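CDP-glucose-4,6-dehydratase (Yersinia pseudotuberculosis, PDB 1RKX) catalyses the NAD-dependent dehydration of CDP-D-glucose to CDP-4-keto-6-deoxy-D-glucose, as a short-chain dehydrogenase/reductase-family lyase. Local coordinates at the interface of chains A and B and the interface of chains A and C. Numbering follows the deposited sequence. Chains: chain A/B/C, CDP-glucose-4,6-dehydratase.

Contact 1: the interface of chains A and B. Residues chain A 96, 100-101, 104, 155-156, 159, 163; chain B 109, 112, 116, 167, 170-171, 175.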
loop_
_atom_site.group_PDB
_atom_site.type_symbol
_atom_site.label_atom_id
_atom_site.label_comp_id
_atom_site.label_asym_id
_atom_site.label_seq_id
_atom_site.Cartn_x
_atom_site.Cartn_y
_atom_site.Cartn_z
ATOM N N SER A 96 29.016 -10.214 -0.176
ATOM C CA SER A 96 28.340 -9.676 -1.356
ATOM C C SER A 96 28.814 -8.265 -1.704
ATOM O O SER A 96 28.673 -7.824 -2.846
ATOM C CB SER A 96 26.812 -9.698 -1.175
ATOM O OG SER A 96 26.346 -8.670 -0.315
ATOM N N PRO A 100 29.919 -8.705 -5.529
ATOM C CA PRO A 100 28.538 -8.575 -5.997
ATOM C C PRO A 100 28.198 -9.399 -7.249
ATOM O O PRO A 100 27.145 -10.032 -7.307
ATOM C CB PRO A 100 28.391 -7.066 -6.218
ATOM C CG PRO A 100 29.785 -6.639 -6.607
ATOM C CD PRO A 100 30.630 -7.414 -5.604
ATOM N N VAL A 101 29.091 -9.420 -8.236
ATOM C CA VAL A 101 28.817 -10.151 -9.470
ATOM C C VAL A 101 28.590 -11.637 -9.211
ATOM O O VAL A 101 27.591 -12.207 -9.657
ATOM C CB VAL A 101 29.954 -9.962 -10.498
ATOM C CG1 VAL A 101 29.624 -10.714 -11.786
ATOM C CG2 VAL A 101 30.141 -8.474 -10.798
ATOM N N TYR A 104 25.286 -12.294 -7.489
ATOM C CA TYR A 104 24.168 -12.284 -8.417
ATOM C C TYR A 104 24.180 -13.495 -9.343
ATOM O O TYR A 104 23.127 -14.088 -9.615
ATOM C CB TYR A 104 24.169 -11.006 -9.249
ATOM C CG TYR A 104 23.544 -9.824 -8.539
ATOM C CD1 TYR A 104 24.330 -8.775 -8.054
ATOM C CD2 TYR A 104 22.166 -9.762 -8.342
ATOM C CE1 TYR A 104 23.759 -7.694 -7.400
ATOM C CE2 TYR A 104 21.577 -8.684 -7.677
ATOM C CZ TYR A 104 22.382 -7.651 -7.210
ATOM O OH TYR A 104 21.811 -6.581 -6.558
ATOM N N ASP A 155 21.760 -4.553 0.237
ATOM C CA ASP A 155 23.039 -5.137 -0.160
ATOM C C ASP A 155 22.835 -6.141 -1.291
ATOM O O ASP A 155 21.725 -6.625 -1.501
ATOM C CB ASP A 155 23.670 -5.857 1.029
ATOM C CG ASP A 155 22.789 -6.969 1.556
ATOM O OD1 ASP A 155 21.833 -6.663 2.301
ATOM O OD2 ASP A 155 23.043 -8.143 1.210
ATOM N N PRO A 156 23.910 -6.474 -2.027
ATOM C CA PRO A 156 23.835 -7.428 -3.137
ATOM C C PRO A 156 23.225 -8.779 -2.769
ATOM O O PRO A 156 22.467 -9.353 -3.563
ATOM C CB PRO A 156 25.288 -7.540 -3.584
ATOM C CG PRO A 156 25.806 -6.159 -3.326
ATOM C CD PRO A 156 25.255 -5.871 -1.957
ATOM N N ASN A 159 19.456 -8.225 -2.081
ATOM C CA ASN A 159 18.860 -7.892 -3.366
ATOM C C ASN A 159 18.823 -9.081 -4.331
ATOM O O ASN A 159 17.851 -9.255 -5.077
ATOM C CB ASN A 159 19.613 -6.719 -3.999
ATOM C CG ASN A 159 18.852 -6.098 -5.148
ATOM O OD1 ASN A 159 19.072 -6.434 -6.309
ATOM N ND2 ASN A 159 17.929 -5.194 -4.825
ATOM N N CYS A 163 15.682 -10.756 -6.203
ATOM C CA CYS A 163 15.650 -11.108 -7.615
ATOM C C CYS A 163 15.263 -12.575 -7.803
ATOM O O CYS A 163 14.508 -12.903 -8.730
ATOM C CB CYS A 163 17.000 -10.854 -8.282
ATOM S SG CYS A 163 17.321 -9.087 -8.632
ATOM N N MET B 109 22.179 -10.032 -15.791
ATOM C CA MET B 109 23.634 -10.042 -15.671
ATOM C C MET B 109 24.298 -8.966 -16.532
ATOM O O MET B 109 25.326 -8.405 -16.138
ATOM C CB MET B 109 24.210 -11.423 -15.999
ATOM C CG MET B 109 23.815 -12.509 -14.984
ATOM S SD MET B 109 24.065 -12.053 -13.231
ATOM C CE MET B 109 25.834 -11.817 -13.178
ATOM N N VAL B 112 24.277 -6.043 -14.518
ATOM C CA VAL B 112 25.250 -6.213 -13.441
ATOM C C VAL B 112 26.669 -5.948 -13.956
ATOM O O VAL B 112 27.436 -5.209 -13.329
ATOM C CB VAL B 112 25.187 -7.643 -12.841
ATOM C CG1 VAL B 112 26.392 -7.883 -11.929
ATOM C CG2 VAL B 112 23.887 -7.813 -12.049
ATOM N N GLU B 116 29.161 -2.985 -12.782
ATOM C CA GLU B 116 30.428 -3.403 -12.184
ATOM C C GLU B 116 31.590 -2.711 -12.905
ATOM O O GLU B 116 32.544 -2.251 -12.273
ATOM C CB GLU B 116 30.581 -4.926 -12.284
ATOM C CG GLU B 116 31.811 -5.508 -11.582
ATOM C CD GLU B 116 31.776 -5.360 -10.065
ATOM O OE1 GLU B 116 30.740 -4.934 -9.506
ATOM O OE2 GLU B 116 32.801 -5.682 -9.426
ATOM N N VAL B 167 18.576 -4.680 -9.280
ATOM C CA VAL B 167 20.037 -4.662 -9.395
ATOM C C VAL B 167 20.579 -3.234 -9.338
ATOM O O VAL B 167 21.532 -2.955 -8.608
ATOM C CB VAL B 167 20.508 -5.307 -10.729
ATOM C CG1 VAL B 167 21.989 -4.980 -10.991
ATOM C CG2 VAL B 167 20.310 -6.822 -10.671
ATOM N N SER B 170 20.326 -1.775 -5.803
ATOM C CA SER B 170 21.336 -2.283 -4.879
ATOM C C SER B 170 22.727 -1.742 -5.195
ATOM O O SER B 170 23.465 -1.374 -4.282
ATOM C CB SER B 170 21.382 -3.811 -4.891
ATOM O OG SER B 170 22.408 -4.281 -4.017
ATOM N N TYR B 171 23.087 -1.697 -6.476
ATOM C CA TYR B 171 24.403 -1.186 -6.848
ATOM C C TYR B 171 24.536 0.265 -6.409
ATOM O O TYR B 171 25.580 0.671 -5.903
ATOM C CB TYR B 171 24.639 -1.301 -8.358
ATOM C CG TYR B 171 25.561 -2.443 -8.728
ATOM C CD1 TYR B 171 25.105 -3.763 -8.736
ATOM C CD2 TYR B 171 26.907 -2.210 -9.016
ATOM C CE1 TYR B 171 25.971 -4.825 -9.018
ATOM C CE2 TYR B 171 27.781 -3.261 -9.295
ATOM C CZ TYR B 171 27.309 -4.563 -9.295
ATOM O OH TYR B 171 28.177 -5.599 -9.573
ATOM N N PHE B 175 27.324 0.821 -3.833
ATOM C CA PHE B 175 28.536 1.394 -4.408
ATOM C C PHE B 175 28.486 2.828 -4.930
ATOM O O PHE B 175 29.533 3.445 -5.136
ATOM C CB PHE B 175 29.029 0.466 -5.516
ATOM C CG PHE B 175 29.037 -0.990 -5.122
ATOM C CD1 PHE B 175 28.179 -1.899 -5.744
ATOM C CD2 PHE B 175 29.890 -1.452 -4.120
ATOM C CE1 PHE B 175 28.172 -3.246 -5.372
ATOM C CE2 PHE B 175 29.892 -2.797 -3.740
ATOM C CZ PHE B 175 29.031 -3.696 -4.368
#
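A:Tyr104 has CG anti to its carbonyl carbon (chi1 -82°), which swings the ring off helix 100-121 and across helix 156-175 of its own chain, toward the partner. A:Asn159, with CG anti to the backbone N (chi1 -166°), brings its amide to the ring edge, and A:Tyr104 OH donates to A:Asn159 OD1 over 2.8 Å, arriving from above the carbonyl plane. This bond ties the two helices of chain A together and fixes the ring, whose OH comes up against B:Ser170 CB. The serine OG is anti to its own N, so that B:Ser170 CB packs against A:Asn159 CG at 3.4 Å while the hydroxyl turns toward the start of helix 156-175 around A:Pro156; the short serine side chain lets the two helices lie close. Two branched valines pack against the ring: B:Val167 CG2 touches CE2 of A:Tyr104 at 3.7 Å, and B:Val112 CG2 meets its CG more loosely. B:Tyr171 slides past A:Tyr104 in the opposite direction, their CE1 atoms 4.0 Å apart, and B:Tyr171 OH donates to OE1 of B:Glu116 over 2.6 Å, again linking the same two helices, now in chain B. The glutamate, bent at chi2 (66°), thereby spends its carboxylate on its own chain and offers its aliphatic stem to the partner: B:Glu116 CG lies 3.5 Å from A:Val101 CG2. Compact, rigid A:Pro100 at the first turn of helix 100-121 sets CG against B:Phe175 CZ at 3.8 Å. The two phenol hydroxyls are each bonded within their own chain, and the surfaces meet mainly through carbon. Helices 100-121 and 156-175 of both subunits form the intermolecular four-helix bundle typical of dimers in the extended short-chain dehydrogenase/reductase family, and this patch helps hold that dimer together.

Contact 2: the interface of chains A and C. Residues chain A 144, 146-148, 306, 308; chain C 141-144, 146, 149.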
loop_
_atom_site.group_PDB
_atom_site.type_symbol
_atom_site.label_atom_id
_atom_site.label_comp_id
_atom_site.label_asym_id
_atom_site.label_seq_id
_atom_site.Cartn_x
_atom_site.Cartn_y
_atom_site.Cartn_z
ATOM N N GLY A 144 6.350 -7.237 11.077
ATOM C CA GLY A 144 6.802 -8.408 10.347
ATOM C C GLY A 144 6.237 -8.346 8.943
ATOM O O GLY A 144 5.074 -7.979 8.754
ATOM N N ARG A 146 4.684 -9.375 5.327
ATOM C CA ARG A 146 3.666 -10.294 4.845
ATOM C C ARG A 146 4.098 -10.725 3.436
ATOM O O ARG A 146 4.780 -9.977 2.742
ATOM C CB ARG A 146 2.308 -9.575 4.881
ATOM C CG ARG A 146 2.118 -8.907 6.266
ATOM C CD ARG A 146 0.722 -8.402 6.633
ATOM N NE ARG A 146 0.309 -7.210 5.911
ATOM C CZ ARG A 146 -0.449 -6.236 6.418
ATOM N NH1 ARG A 146 -0.886 -6.281 7.668
ATOM N NH2 ARG A 146 -0.789 -5.217 5.655
ATOM N N GLU A 147 3.725 -11.933 3.025
ATOM C CA GLU A 147 4.151 -12.450 1.724
ATOM C C GLU A 147 3.787 -11.643 0.483
ATOM O O GLU A 147 4.431 -11.782 -0.552
ATOM C CB GLU A 147 3.675 -13.895 1.544
ATOM C CG GLU A 147 4.391 -14.896 2.443
ATOM C CD GLU A 147 3.701 -15.102 3.782
ATOM O OE1 GLU A 147 2.836 -14.274 4.144
ATOM O OE2 GLU A 147 4.030 -16.090 4.474
ATOM N N ASN A 148 2.774 -10.790 0.586
ATOM C CA ASN A 148 2.346 -9.986 -0.553
ATOM C C ASN A 148 3.063 -8.643 -0.664
ATOM O O ASN A 148 2.717 -7.834 -1.518
ATOM C CB ASN A 148 0.831 -9.750 -0.478
ATOM C CG ASN A 148 0.433 -8.815 0.660
ATOM O OD1 ASN A 148 1.204 -8.583 1.593
ATOM N ND2 ASN A 148 -0.781 -8.279 0.588
ATOM N N ASP A 306 5.938 -12.087 9.266
ATOM C CA ASP A 306 4.623 -12.448 9.766
ATOM C C ASP A 306 4.398 -13.839 9.162
ATOM O O ASP A 306 4.381 -13.984 7.942
ATOM C CB ASP A 306 3.557 -11.488 9.242
ATOM C CG ASP A 306 2.171 -11.808 9.783
ATOM O OD1 ASP A 306 1.760 -12.984 9.716
ATOM O OD2 ASP A 306 1.488 -10.882 10.266
ATOM N N SER A 308 1.638 -15.821 9.563
ATOM C CA SER A 308 0.230 -16.193 9.680
ATOM C C SER A 308 -0.191 -17.129 8.547
ATOM O O SER A 308 -1.015 -18.013 8.742
ATOM C CB SER A 308 -0.650 -14.940 9.650
ATOM O OG SER A 308 -0.364 -14.078 10.741
ATOM N N TRP C 141 -8.464 -10.562 5.523
ATOM C CA TRP C 141 -7.284 -11.384 5.292
ATOM C C TRP C 141 -6.772 -12.000 6.590
ATOM O O TRP C 141 -7.313 -11.740 7.667
ATOM C CB TRP C 141 -6.175 -10.580 4.595
ATOM C CG TRP C 141 -5.728 -9.337 5.306
ATOM C CD1 TRP C 141 -5.853 -9.055 6.640
ATOM C CD2 TRP C 141 -5.015 -8.233 4.728
ATOM N NE1 TRP C 141 -5.257 -7.842 6.925
ATOM C CE2 TRP C 141 -4.736 -7.320 5.770
ATOM C CE3 TRP C 141 -4.583 -7.931 3.430
ATOM C CZ2 TRP C 141 -4.040 -6.119 5.552
ATOM C CZ3 TRP C 141 -3.892 -6.739 3.212
ATOM C CH2 TRP C 141 -3.629 -5.848 4.271
ATOM N N ILE C 142 -5.720 -12.804 6.488
ATOM C CA ILE C 142 -5.159 -13.490 7.643
ATOM C C ILE C 142 -4.191 -12.683 8.515
ATOM O O ILE C 142 -3.780 -13.153 9.571
ATOM C CB ILE C 142 -4.423 -14.781 7.193
ATOM C CG1 ILE C 142 -3.266 -14.417 6.260
ATOM C CG2 ILE C 142 -5.397 -15.723 6.469
ATOM C CD1 ILE C 142 -2.453 -15.610 5.786
ATOM N N TRP C 143 -3.837 -11.473 8.090
ATOM C CA TRP C 143 -2.872 -10.667 8.837
ATOM C C TRP C 143 -3.418 -9.663 9.852
ATOM O O TRP C 143 -4.495 -9.103 9.674
ATOM C CB TRP C 143 -1.962 -9.942 7.846
ATOM C CG TRP C 143 -1.157 -10.891 6.998
ATOM C CD1 TRP C 143 -0.228 -11.791 7.437
ATOM C CD2 TRP C 143 -1.198 -11.019 5.572
ATOM N NE1 TRP C 143 0.316 -12.468 6.372
ATOM C CE2 TRP C 143 -0.259 -12.015 5.215
ATOM C CE3 TRP C 143 -1.935 -10.387 4.558
ATOM C CZ2 TRP C 143 -0.035 -12.397 3.886
ATOM C CZ3 TRP C 143 -1.708 -10.765 3.230
ATOM C CH2 TRP C 143 -0.765 -11.761 2.911
ATOM N N GLY C 144 -2.652 -9.444 10.919
ATOM C CA GLY C 144 -3.049 -8.490 11.936
ATOM C C GLY C 144 -2.802 -7.087 11.412
ATOM O O GLY C 144 -1.777 -6.828 10.782
ATOM N N ARG C 146 -1.870 -3.136 11.156
ATOM C CA ARG C 146 -0.835 -2.267 11.690
ATOM C C ARG C 146 -1.468 -0.879 11.837
ATOM O O ARG C 146 -2.386 -0.534 11.094
ATOM C CB ARG C 146 0.371 -2.301 10.734
ATOM C CG ARG C 146 0.719 -3.774 10.407
ATOM C CD ARG C 146 2.057 -4.061 9.723
ATOM N NE ARG C 146 2.110 -3.649 8.333
ATOM C CZ ARG C 146 2.784 -4.286 7.375
ATOM N NH1 ARG C 146 3.475 -5.391 7.631
ATOM N NH2 ARG C 146 2.783 -3.792 6.151
ATOM N N GLU C 149 -2.484 1.549 8.827
ATOM C CA GLU C 149 -3.388 1.134 7.761
ATOM C C GLU C 149 -4.731 1.878 7.791
ATOM O O GLU C 149 -5.108 2.476 8.804
ATOM C CB GLU C 149 -3.568 -0.391 7.784
ATOM C CG GLU C 149 -2.221 -1.127 7.580
ATOM C CD GLU C 149 -2.344 -2.632 7.374
ATOM O OE1 GLU C 149 -2.383 -3.085 6.207
ATOM O OE2 GLU C 149 -2.400 -3.374 8.377
HETATM O O HOH W 1 2.087 -14.597 6.683
HETATM O O HOH W 2 2.789 -6.941 10.256
HETATM O O HOH W 3 -0.503 -11.098 11.799
#
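The indole of C:Trp143 is sandwiched: CB of A:Arg146 lies over one face, 3.6 Å above the plane, and C:Ile142 CG1 of its own chain over the other. At its edge, in plane, are A:Asp306 OD1 and a water. In this extended short-chain dehydrogenase/reductase, the loops of two subunits meet here across a two-fold axis. The arginine suits the place because its long aliphatic stem can lie on a tryptophan while its charged end travels further; A:Arg146 CD also sits over the five-membered ring of C:Trp143, 3.5 Å from the centroid. A bend at chi3 (-72°) then carries the guanidinium beyond the indole. One of its faces stacks on the guanidinium of C:Arg146, nearly parallel (6°), with A:Arg146 CZ and C:Arg146 CZ 3.9 Å apart, and its other face is turned to C:Trp141. Such a pairing of like charges probably depends on nearby acids: A:Arg146 NH2 forms a salt bridge with C:Glu149 OE1 at 2.7 Å, in the guanidinium plane but from above the carboxylate. C:Glu149 OE2 accepts a hydrogen bond from C:Arg146 N (2.8 Å) on its anti lone pair, which positions the carboxylate. A:Asp306 OD1 accepts hydrogen bonds from both N and OG of A:Ser308, holding the carboxylate nearly perpendicular to the indole (86°). Water 1 joins C:Trp143 NE1 (2.8 Å) to A:Glu147 OE1 and A:Asp306 O.

The C-alpha centres of contact 1 and contact 2 lie about 29 Å apart, and no residue position serves both. Contact 1 uses helices 100-121 and 156-175, contact 2 mostly loop residues 141-149 together with A:Asp306 and A:Ser308. The loop leads along the chain toward the start of helix 156-175, so part of each surface is close in sequence. Chain A thus meets B by one two-fold interface and C by another, and the deposited assembly holds four copies. The pattern suggests dimers, built on helices, joined into a tetramer through the loops, although the structure alone does not prove the state in solution.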